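Local coordinates for beta-lactamase inhibitory protein BLIP-I (PDB 3GMV), which inhibits beta-lactamases, probably by docking onto the enzyme as a secreted bacterial protein of the BLIP family, at residues K7-I11 with E22-G26; K73-V79 with V100-V106. All coordinates share one frame; numbering follows the deposited sequence.

Interaction 1 of 2, residues K7-I11 with E22-G26; sequences KYEQI and EIGGG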
ATOM      1  N   LYS A   7      -3.454  -7.617  11.092  1.00 11.71           N
ATOM      2  CA  LYS A   7      -2.036  -7.957  11.270  1.00 11.28           C
ATOM      3  C   LYS A   7      -1.131  -6.957  10.540  1.00 10.15           C
ATOM      4  O   LYS A   7      -0.090  -6.537  11.055  1.00  9.87           O
ATOM      5  CB  LYS A   7      -1.757  -9.409  10.820  1.00 11.15           C
ATOM      6  CG  LYS A   7      -2.448 -10.420  11.777  1.00 13.57           C
ATOM      7  CD  LYS A   7      -2.465 -11.841  11.317  1.00 16.44           C
ATOM      8  CE  LYS A   7      -2.877 -12.695  12.522  1.00 20.92           C
ATOM      9  NZ  LYS A   7      -1.780 -12.756  13.537  1.00 26.12           N
ATOM     10  N   TYR A   8      -1.521  -6.600   9.321  1.00  9.37           N
ATOM     11  CA  TYR A   8      -0.819  -5.560   8.548  1.00  9.65           C
ATOM     12  C   TYR A   8      -0.628  -4.285   9.370  1.00  9.90           C
ATOM     13  O   TYR A   8       0.459  -3.724   9.398  1.00 10.24           O
ATOM     14  CB  TYR A   8      -1.609  -5.242   7.263  1.00  8.82           C
ATOM     15  CG  TYR A   8      -0.955  -4.274   6.267  1.00 10.31           C
ATOM     16  CD1 TYR A   8       0.048  -4.698   5.409  1.00  9.99           C
ATOM     17  CD2 TYR A   8      -1.395  -2.952   6.165  1.00 11.69           C
ATOM     18  CE1 TYR A   8       0.640  -3.794   4.464  1.00  9.99           C
ATOM     19  CE2 TYR A   8      -0.847  -2.072   5.222  1.00 10.29           C
ATOM     20  CZ  TYR A   8       0.166  -2.502   4.393  1.00  9.07           C
ATOM     21  OH  TYR A   8       0.730  -1.636   3.456  1.00  8.59           O
ATOM     22  N   GLU A   9      -1.686  -3.822  10.023  1.00  9.81           N
ATOM     23  CA  GLU A   9      -1.611  -2.611  10.849  1.00 10.40           C
ATOM     24  C   GLU A   9      -0.749  -2.771  12.110  1.00 10.80           C
ATOM     25  O   GLU A   9      -0.155  -1.800  12.566  1.00 11.21           O
ATOM     26  CB  GLU A   9      -3.031  -2.116  11.192  1.00 12.58           C
ATOM     27  CG  GLU A   9      -3.859  -1.829   9.913  1.00 13.84           C
ATOM     28  CD  GLU A   9      -5.379  -1.843  10.153  1.00 23.04           C
ATOM     29  OE1 GLU A   9      -5.816  -1.904  11.328  1.00 23.79           O
ATOM     30  OE2 GLU A   9      -6.128  -1.808   9.161  1.00 21.49           O
ATOM     31  N   GLN A  10      -0.703  -3.973  12.676  1.00  9.73           N
ATOM     32  CA  GLN A  10       0.098  -4.241  13.865  1.00 10.38           C
ATOM     33  C   GLN A  10       1.592  -4.198  13.508  1.00 10.72           C
ATOM     34  O   GLN A  10       2.429  -3.977  14.390  1.00 11.38           O
ATOM     35  CB  GLN A  10      -0.250  -5.626  14.420  1.00 10.51           C
ATOM     36  CG  GLN A  10      -1.606  -5.629  15.103  1.00 12.80           C
ATOM     37  CD  GLN A  10      -2.201  -6.993  15.223  1.00 19.26           C
ATOM     38  OE1 GLN A  10      -1.491  -7.990  15.270  1.00 20.73           O
ATOM     39  NE2 GLN A  10      -3.532  -7.049  15.281  1.00 22.76           N
ATOM     40  N   ILE A  11       1.900  -4.465  12.236  1.00  8.79           N
ATOM     41  CA  ILE A  11       3.289  -4.493  11.737  1.00  9.18           C
ATOM     42  C   ILE A  11       3.739  -3.048  11.535  1.00 10.28           C
ATOM     43  O   ILE A  11       3.012  -2.262  10.923  1.00 10.60           O
ATOM     44  CB  ILE A  11       3.389  -5.321  10.442  1.00  9.09           C
ATOM     45  CG1 ILE A  11       3.269  -6.803  10.830  1.00 10.13           C
ATOM     46  CG2 ILE A  11       4.735  -5.105   9.735  1.00  7.80           C
ATOM     47  CD1 ILE A  11       2.859  -7.748   9.671  1.00 10.34           C
ATOM     48  N   GLU A  22       6.264 -13.298  12.826  1.00  8.96           N
ATOM     49  CA  GLU A  22       5.389 -13.771  13.894  1.00 10.27           C
ATOM     50  C   GLU A  22       4.005 -13.118  13.766  1.00  9.34           C
ATOM     51  O   GLU A  22       2.970 -13.802  13.796  1.00  9.82           O
ATOM     52  CB  GLU A  22       6.014 -13.506  15.276  1.00 10.86           C
ATOM     53  CG  GLU A  22       5.014 -13.711  16.450  1.00 14.36           C
ATOM     54  CD  GLU A  22       4.712 -15.167  16.748  1.00 22.03           C
ATOM     55  OE1 GLU A  22       5.489 -16.043  16.335  1.00 24.49           O
ATOM     56  OE2 GLU A  22       3.700 -15.455  17.430  1.00 25.89           O
ATOM     57  N   ILE A  23       3.976 -11.807  13.620  1.00  9.37           N
ATOM     58  CA  ILE A  23       2.695 -11.096  13.544  1.00  9.21           C
ATOM     59  C   ILE A  23       1.919 -11.520  12.291  1.00  9.93           C
ATOM     60  O   ILE A  23       0.708 -11.731  12.334  1.00 10.55           O
ATOM     61  CB  ILE A  23       2.887  -9.568  13.565  1.00  8.99           C
ATOM     62  CG1 ILE A  23       3.346  -9.126  14.971  1.00  8.10           C
ATOM     63  CG2 ILE A  23       1.574  -8.896  13.219  1.00  9.98           C
ATOM     64  CD1 ILE A  23       3.941  -7.708  14.965  1.00  6.77           C
ATOM     65  N   GLY A  24       2.616 -11.641  11.164  1.00  9.90           N
ATOM     66  CA  GLY A  24       1.968 -12.016   9.924  1.00 10.24           C
ATOM     67  C   GLY A  24       1.315 -13.386   9.941  1.00 11.75           C
ATOM     68  O   GLY A  24       0.436 -13.644   9.136  1.00 12.31           O
ATOM     69  N   GLY A  25       1.764 -14.278  10.818  1.00 11.57           N
ATOM     70  CA  GLY A  25       1.186 -15.627  10.837  1.00 13.23           C
ATOM     71  C   GLY A  25       2.153 -16.755  10.552  1.00 13.31           C
ATOM     72  O   GLY A  25       1.738 -17.900  10.481  1.00 13.64           O
ATOM     73  N   GLY A  26       3.439 -16.432  10.407  1.00 13.29           N
ATOM     74  CA  GLY A  26       4.493 -17.443  10.275  1.00 13.60           C
ATOM     75  C   GLY A  26       4.323 -18.300   9.041  1.00 14.24           C
ATOM     76  O   GLY A  26       3.746 -17.864   8.064  1.00 12.87           O
TER
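K7 and G24 mark the nearest approach of the two backbones, CA to CA 5.9 Å, where helix 5-10 passes the C-terminal end of helix 17-24. Each segment runs off its helix: I11 is the first residue beyond helix 5-10, and G25, with phi 119°, closes helix 17-24 in a Schellman motif. The chain turns away there, and the carbonyls of I23 and G24 are the ones that K7 meets. The K7 side chain runs along this terminus, CD passing 3.3 Å from I23 O, and then bends at its last torsion (chi4 -72°), which turns the ammonium back onto the same oxygen. The bond K7 NZ to I23 O is 2.9 Å long; the donor sits only 16° from the carbonyl plane. Beside it, the CG2 methyl of I23 lies against K7, Q10 and I11 at the end of helix 5-10: 3.6 Å from I11 CG1 and 3.6 Å from K7 O. The I11 and I23 side chains run antiparallel alongside one another, and I11 CD1 continues to 4.2 Å from G24 N. Behind the contact, I11 packs on F55 of strand 52-57, while K66 bonds the carbonyls of Y8 and I11, tying the end of helix 5-10 to the sheet. The arrangement is a helix-to-helix junction with one lysine-to-carbonyl hydrogen bond beside a small aliphatic contact between I11 and I23. A positive group at the carbonyl end of a helix is probably favoured by the helix dipole, so K7 would act as a charged complement to the glycine-rich terminus.

Interaction 2 of 2, residues K73-V79 with V100-V106; sequences KAKTPSV and VPKDSCV
D103 carries its carboxylate beneath the extended chain of K75, which covers one face: K75 CD stands 4.1 Å from D103 CG, and K75 CE 3.7 Å from D103 OD2. The lysine (chi1 169°) follows the aspartate outward, and K75 NZ makes a long salt bridge, 3.7 Å to D103 OD2, from that same face. Water 2 donates to that oxygen and also bonds T76 OG1. A second flat group, the peptide joining S104 to C105, has the A74 methyl over one face, A74 CB being 3.5 Å from S104 C. T76 N donates to D103 O at 2.8 Å, nearly straight at the hydrogen (167°) yet from above the carbonyl plane. S104 points its hydroxyl away from its own nitrogen (chi1 -171°), which brings OG across to loop 73-79, where it accepts from S78 N at 2.9 Å and, weakly, from V79 N at 3.0 Å. S78 OG in turn donates to T76 O at 2.9 Å, a bond within the loop that probably helps hold its shape. Water 1 adds a bridge from K75 N to C105 O.

The disulfide C105-C127 and V106-Y126 backbone bonds hold this strand start to strand 122-128; the bonds to D103 and S104 fasten loop 73-79 to it. Two backbone N-H groups converge on one buried hydroxyl oxygen, which suggests that S104 organises the loop, whereas the exposed K75-D103 pair probably contributes less.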
ATOM      1  N   LYS A  73     -10.902  -2.004   1.056  1.00 13.73           N
ATOM      2  CA  LYS A  73     -11.753  -1.606  -0.064  1.00 14.66           C
ATOM      3  C   LYS A  73     -12.178  -0.168   0.220  1.00 13.15           C
ATOM      4  O   LYS A  73     -12.452   0.197   1.357  1.00 14.08           O
ATOM      5  CB  LYS A  73     -12.990  -2.533  -0.143  1.00 16.07           C
ATOM      6  CG  LYS A  73     -12.659  -3.971  -0.575  1.00 20.11           C
ATOM      7  CD  LYS A  73     -13.881  -4.889  -0.399  1.00 24.46           C
ATOM      8  CE  LYS A  73     -13.478  -6.357  -0.491  1.00 27.97           C
ATOM      9  NZ  LYS A  73     -12.681  -6.586  -1.730  1.00 31.39           N
ATOM     10  N   ALA A  74     -12.247   0.652  -0.809  1.00 13.04           N
ATOM     11  CA  ALA A  74     -12.676   2.033  -0.630  1.00 12.71           C
ATOM     12  C   ALA A  74     -14.045   2.122  -0.003  1.00 13.29           C
ATOM     13  O   ALA A  74     -14.918   1.322  -0.311  1.00 13.67           O
ATOM     14  CB  ALA A  74     -12.688   2.761  -1.983  1.00 12.99           C
ATOM     15  N   LYS A  75     -14.216   3.093   0.874  1.00 13.38           N
ATOM     16  CA  LYS A  75     -15.497   3.359   1.522  1.00 15.42           C
ATOM     17  C   LYS A  75     -16.546   3.740   0.500  1.00 15.56           C
ATOM     18  O   LYS A  75     -17.672   3.183   0.497  1.00 15.49           O
ATOM     19  CB  LYS A  75     -15.363   4.454   2.566  1.00 15.63           C
ATOM     20  CG  LYS A  75     -16.699   4.981   3.105  1.00 20.18           C
ATOM     21  CD  LYS A  75     -16.530   5.814   4.380  1.00 25.57           C
ATOM     22  CE  LYS A  75     -17.714   6.793   4.541  1.00 28.88           C
ATOM     23  NZ  LYS A  75     -17.536   7.782   5.634  1.00 31.52           N
ATOM     24  N   THR A  76     -16.152   4.653  -0.382  1.00 15.39           N
ATOM     25  CA  THR A  76     -17.028   5.169  -1.437  1.00 15.17           C
ATOM     26  C   THR A  76     -16.304   5.258  -2.766  1.00 14.01           C
ATOM     27  O   THR A  76     -15.819   6.336  -3.132  1.00 14.13           O
ATOM     28  CB  THR A  76     -17.543   6.543  -1.059  1.00 16.08           C
ATOM     29  OG1 THR A  76     -17.992   6.511   0.309  1.00 19.16           O
ATOM     30  CG2 THR A  76     -18.700   6.982  -1.993  1.00 18.04           C
ATOM     31  N   PRO A  77     -16.217   4.131  -3.498  1.00 13.88           N
ATOM     32  CA  PRO A  77     -15.577   4.154  -4.814  1.00 12.62           C
ATOM     33  C   PRO A  77     -16.327   5.123  -5.738  1.00 12.37           C
ATOM     34  O   PRO A  77     -17.504   4.914  -6.048  1.00 12.44           O
ATOM     35  CB  PRO A  77     -15.758   2.727  -5.340  1.00 13.71           C
ATOM     36  CG  PRO A  77     -16.220   1.897  -4.155  1.00 13.90           C
ATOM     37  CD  PRO A  77     -16.789   2.818  -3.151  1.00 14.34           C
ATOM     38  N   SER A  78     -15.658   6.162  -6.195  1.00 10.73           N
ATOM     39  CA  SER A  78     -16.358   7.227  -6.872  1.00 10.63           C
ATOM     40  C   SER A  78     -15.455   8.140  -7.664  1.00 10.06           C
ATOM     41  O   SER A  78     -15.912   9.162  -8.220  1.00 10.19           O
ATOM     42  CB  SER A  78     -17.106   8.056  -5.844  1.00 10.00           C
ATOM     43  OG  SER A  78     -16.226   8.627  -4.907  1.00 13.00           O
ATOM     44  N   VAL A  79     -14.164   7.820  -7.727  1.00  8.97           N
ATOM     45  CA  VAL A  79     -13.265   8.739  -8.432  1.00  8.21           C
ATOM     46  C   VAL A  79     -13.588   8.786  -9.932  1.00  8.36           C
ATOM     47  O   VAL A  79     -13.954   7.755 -10.541  1.00  7.79           O
ATOM     48  CB  VAL A  79     -11.772   8.382  -8.168  1.00  7.00           C
ATOM     49  CG1 VAL A  79     -11.438   6.948  -8.731  1.00  8.93           C
ATOM     50  CG2 VAL A  79     -10.831   9.443  -8.753  1.00  7.26           C
ATOM     51  N   VAL A 100      -9.620  15.129  -5.126  1.00  9.11           N
ATOM     52  CA  VAL A 100     -10.038  13.738  -5.256  1.00 10.17           C
ATOM     53  C   VAL A 100     -10.710  13.338  -3.961  1.00 10.59           C
ATOM     54  O   VAL A 100     -10.196  13.664  -2.887  1.00 10.64           O
ATOM     55  CB  VAL A 100      -8.785  12.803  -5.451  1.00 10.05           C
ATOM     56  CG1 VAL A 100      -9.177  11.327  -5.421  1.00 11.96           C
ATOM     57  CG2 VAL A 100      -8.061  13.111  -6.772  1.00  9.06           C
ATOM     58  N   PRO A 101     -11.830  12.613  -4.029  1.00 10.96           N
ATOM     59  CA  PRO A 101     -12.452  12.235  -2.721  1.00 11.06           C
ATOM     60  C   PRO A 101     -11.676  11.086  -2.026  1.00 11.10           C
ATOM     61  O   PRO A 101     -11.626   9.942  -2.541  1.00 10.36           O
ATOM     62  CB  PRO A 101     -13.877  11.813  -3.108  1.00 11.27           C
ATOM     63  CG  PRO A 101     -13.791  11.420  -4.573  1.00 11.45           C
ATOM     64  CD  PRO A 101     -12.661  12.247  -5.184  1.00 10.34           C
ATOM     65  N   LYS A 102     -11.055  11.398  -0.885  1.00 11.37           N
ATOM     66  CA  LYS A 102     -10.234  10.414  -0.207  1.00 12.74           C
ATOM     67  C   LYS A 102     -11.008   9.155   0.173  1.00 12.61           C
ATOM     68  O   LYS A 102     -10.423   8.064   0.275  1.00 12.01           O
ATOM     69  CB  LYS A 102      -9.537  11.022   1.026  1.00 12.90           C
ATOM     70  CG  LYS A 102      -8.354  10.191   1.476  1.00 15.44           C
ATOM     71  CD  LYS A 102      -7.562  10.887   2.581  1.00 19.43           C
ATOM     72  CE  LYS A 102      -6.953   9.883   3.544  1.00 24.43           C
ATOM     73  NZ  LYS A 102      -5.720   9.320   3.023  1.00 29.65           N
ATOM     74  N   ASP A 103     -12.322   9.271   0.374  1.00 13.03           N
ATOM     75  CA  ASP A 103     -13.108   8.069   0.688  1.00 12.44           C
ATOM     76  C   ASP A 103     -13.159   7.121  -0.510  1.00 11.53           C
ATOM     77  O   ASP A 103     -13.640   5.993  -0.391  1.00 10.65           O
ATOM     78  CB  ASP A 103     -14.553   8.416   1.106  1.00 13.57           C
ATOM     79  CG  ASP A 103     -14.659   8.933   2.532  1.00 17.98           C
ATOM     80  OD1 ASP A 103     -13.696   8.810   3.310  1.00 20.99           O
ATOM     81  OD2 ASP A 103     -15.737   9.475   2.863  1.00 21.64           O
ATOM     82  N   SER A 104     -12.688   7.577  -1.687  1.00 10.87           N
ATOM     83  CA  SER A 104     -12.635   6.670  -2.844  1.00  9.32           C
ATOM     84  C   SER A 104     -11.336   5.895  -2.909  1.00  9.93           C
ATOM     85  O   SER A 104     -11.098   5.240  -3.915  1.00  9.47           O
ATOM     86  CB  SER A 104     -12.806   7.434  -4.173  1.00  9.17           C
ATOM     87  OG  SER A 104     -12.959   6.546  -5.272  1.00  9.75           O
ATOM     88  N   CYS A 105     -10.496   6.006  -1.869  1.00 10.21           N
ATOM     89  CA  CYS A 105      -9.114   5.530  -1.918  1.00  9.67           C
ATOM     90  C   CYS A 105      -8.709   4.745  -0.669  1.00 10.04           C
ATOM     91  O   CYS A 105      -9.271   4.937   0.421  1.00 10.52           O
ATOM     92  CB  CYS A 105      -8.152   6.693  -2.033  1.00 10.06           C
ATOM     93  SG  CYS A 105      -8.621   7.907  -3.349  1.00  9.34           S
ATOM     94  N   VAL A 106      -7.701   3.905  -0.828  1.00  9.46           N
ATOM     95  CA  VAL A 106      -7.151   3.177   0.298  1.00  9.92           C
ATOM     96  C   VAL A 106      -5.646   3.156   0.133  1.00 10.27           C
ATOM     97  O   VAL A 106      -5.138   3.403  -0.962  1.00 10.04           O
ATOM     98  CB  VAL A 106      -7.630   1.698   0.319  1.00  9.28           C
ATOM     99  CG1 VAL A 106      -9.140   1.617   0.454  1.00 11.35           C
ATOM    100  CG2 VAL A 106      -7.096   0.926  -0.927  1.00  9.64           C
TER
HETATM  101  O   HOH W   1     -11.698   4.539   1.897  1.00 14.46           O
HETATM  102  O   HOH W   2     -17.948   9.084   1.317  1.00 27.82           O

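From the N terminus, interaction 1 closes first: after ten intervening residues the chain has come back through helix 17-24 to lie against helix 5-10. It then forms strands 30-31, 40-43, 52-57 and 63-69 before reaching 73-79. Interaction 2 closes the next loop, of twenty residues including helices 81-84 and 93-99, and delivers the chain into strand 105-111. The two loops follow in series and neither nest nor cross. The centres of interactions 1 and 2 lie about 25 Å apart, and the nearest atoms of interactions 1 and 2 about 9 Å apart. Y72 spans part of this gap, bonding E9 and touching V106. Interaction 1 thus joins helix to helix, interaction 2 a loop to a strand entrance.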